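Local coordinates for putative thioesterase (Syntrophus aciditrophicus SB, PDB 3HDU), which probably hydrolyses thioesters as a hotdog-fold enzyme of the PaaI-like thioesterase family, at the interface of chains A and B. Residues are numbered along the deposited sequence; one frame, centred on the assembly and turned at random. Chains: chain A/B, putative thioesterase.

The interface of chains A and B. Residues chain A 109, 111, 138, 146, 149; chain B 104, 129-132, 155.
This contact joins two copies of a putative thioesterase of the hotdog-fold 4HBT family. Strands 105-110, 132-141 and 146-156 of chain A, with the loop residue A:Leu111, meet strand ends and loops of chain B. It belongs to the deposited hexamer; the structure alone does not show whether that assembly forms in solution. The packed part is apolar. B:Met104, a selenomethionine, stretches out fully, with CG anti to the backbone N (chi1 -177°). Its methyl CE enters between A:Leu111 and A:Val149. B:Met104 CE lies 3.4 Å from A:Val149 CG2, the two side chains meeting tip to tip. A:Leu111 crosses the selenium end obliquely with CD2. A:Leu111 CD1 meets B:Ile155 CD1 head-on at 3.4 Å. A:Leu146 lies at about a right angle to both B:Val132 and B:Ile155. A:Leu146 CD2 touches B:Val132 CG2 at 3.6 Å and also packs on B:Ile155 CG2. B:Val132 CG2 reaches A:Val149 CG1 as well. The contact turns polar at A:Glu138. This side chain runs straight beyond CG (chi2 180°) and places its carboxylate beside the backbone of loop residues B:Asn130 and B:Lys131. A:Glu138 OE1 accepts a hydrogen bond from B:Lys131 N through its syn lone pair (2.9 Å, 166° at H). A:Glu138 OE2 takes a weak one from B:Val132 N at 3.3 Å. The contact is loose at its margins. B:Gly129 and B:Asn130 bury only 3 and 4 Å². At the opposite margin, A:Glu109 buries 11 Å², with its CB 3.9 Å from B:Met104 CE.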
loop_
_atom_site.group_PDB
_atom_site.type_symbol
_atom_site.label_atom_id
_atom_site.label_comp_id
_atom_site.label_asym_id
_atom_site.label_seq_id
_atom_site.Cartn_x
_atom_site.Cartn_y
_atom_site.Cartn_z
ATOM N N GLU A 109 2.546 -9.956 -5.602
ATOM C CA GLU A 109 2.225 -9.411 -6.922
ATOM C C GLU A 109 2.676 -10.451 -7.966
ATOM O O GLU A 109 3.842 -10.857 -7.972
ATOM C CB GLU A 109 2.938 -8.068 -7.129
ATOM C CG GLU A 109 2.873 -7.097 -5.924
ATOM C CD GLU A 109 1.459 -6.809 -5.435
ATOM O OE1 GLU A 109 0.546 -6.686 -6.275
ATOM O OE2 GLU A 109 1.269 -6.685 -4.204
ATOM N N LEU A 111 3.324 -11.564 -11.884
ATOM C CA LEU A 111 3.643 -11.077 -13.245
ATOM C C LEU A 111 3.041 -11.945 -14.343
ATOM O O LEU A 111 2.740 -11.448 -15.432
ATOM C CB LEU A 111 5.156 -10.982 -13.455
ATOM C CG LEU A 111 5.863 -9.880 -12.675
ATOM C CD1 LEU A 111 7.371 -10.000 -12.853
ATOM C CD2 LEU A 111 5.375 -8.503 -13.132
ATOM N N GLU A 138 11.489 -13.056 -4.289
ATOM C CA GLU A 138 11.391 -13.158 -5.743
ATOM C C GLU A 138 11.185 -14.629 -6.063
ATOM O O GLU A 138 12.003 -15.446 -5.654
ATOM C CB GLU A 138 12.666 -12.676 -6.429
ATOM C CG GLU A 138 13.031 -11.225 -6.175
ATOM C CD GLU A 138 14.311 -10.804 -6.883
ATOM O OE1 GLU A 138 14.817 -11.548 -7.749
ATOM O OE2 GLU A 138 14.823 -9.708 -6.582
ATOM N N LEU A 146 11.015 -14.350 -13.857
ATOM C CA LEU A 146 10.325 -13.811 -12.675
ATOM C C LEU A 146 8.809 -13.914 -12.855
ATOM O O LEU A 146 8.257 -13.245 -13.717
ATOM C CB LEU A 146 10.722 -12.345 -12.420
ATOM C CG LEU A 146 10.179 -11.678 -11.145
ATOM C CD1 LEU A 146 10.820 -12.296 -9.907
ATOM C CD2 LEU A 146 10.425 -10.187 -11.182
ATOM N N VAL A 149 6.553 -11.593 -7.114
ATOM C CA VAL A 149 7.380 -10.910 -6.102
ATOM C C VAL A 149 6.520 -10.763 -4.856
ATOM O O VAL A 149 5.294 -10.593 -4.964
ATOM C CB VAL A 149 7.926 -9.525 -6.568
ATOM C CG1 VAL A 149 8.729 -9.675 -7.851
ATOM C CG2 VAL A 149 6.808 -8.500 -6.761
HETATM N N MSE B 104 7.791 -2.439 -13.317
HETATM C CA MSE B 104 6.801 -3.375 -12.766
HETATM C C MSE B 104 5.745 -2.643 -11.946
HETATM O O MSE B 104 4.562 -2.963 -12.046
HETATM C CB MSE B 104 7.470 -4.424 -11.885
HETATM C CG MSE B 104 6.496 -5.454 -11.352
HETATM SE SE MSE B 104 7.331 -6.856 -10.404
HETATM C CE MSE B 104 5.660 -7.788 -9.874
ATOM N N GLY B 129 17.924 -6.945 -5.937
ATOM C CA GLY B 129 17.970 -8.399 -5.795
ATOM C C GLY B 129 18.493 -9.005 -7.087
ATOM O O GLY B 129 19.292 -8.386 -7.798
ATOM N N ASN B 130 18.039 -10.212 -7.404
ATOM C CA ASN B 130 18.453 -10.893 -8.631
ATOM C C ASN B 130 17.753 -10.265 -9.844
ATOM O O ASN B 130 18.416 -9.749 -10.748
ATOM C CB ASN B 130 18.149 -12.396 -8.544
ATOM C CG ASN B 130 18.693 -13.183 -9.726
ATOM O OD1 ASN B 130 19.812 -12.948 -10.188
ATOM N ND2 ASN B 130 17.909 -14.148 -10.205
ATOM N N LYS B 131 16.420 -10.281 -9.816
ATOM C CA LYS B 131 15.570 -9.795 -10.908
ATOM C C LYS B 131 14.877 -8.451 -10.683
ATOM O O LYS B 131 14.508 -7.818 -11.666
ATOM C CB LYS B 131 14.486 -10.842 -11.212
ATOM C CG LYS B 131 14.995 -12.202 -11.682
ATOM C CD LYS B 131 15.645 -12.145 -13.055
ATOM C CE LYS B 131 16.099 -13.517 -13.479
ATOM N NZ LYS B 131 16.670 -13.541 -14.850
ATOM N N VAL B 132 14.683 -8.033 -9.426
ATOM C CA VAL B 132 13.968 -6.786 -9.086
ATOM C C VAL B 132 14.907 -5.744 -8.470
ATOM O O VAL B 132 15.707 -6.083 -7.605
ATOM C CB VAL B 132 12.831 -7.053 -8.066
ATOM C CG1 VAL B 132 12.021 -5.785 -7.822
ATOM C CG2 VAL B 132 11.919 -8.170 -8.546
ATOM N N ILE B 155 12.300 -4.498 -13.444
ATOM C CA ILE B 155 12.676 -5.898 -13.692
ATOM C C ILE B 155 13.281 -6.076 -15.085
ATOM O O ILE B 155 13.104 -5.217 -15.955
ATOM C CB ILE B 155 11.477 -6.877 -13.502
ATOM C CG1 ILE B 155 10.333 -6.590 -14.495
ATOM C CG2 ILE B 155 10.967 -6.793 -12.071
ATOM C CD1 ILE B 155 9.150 -7.535 -14.372
#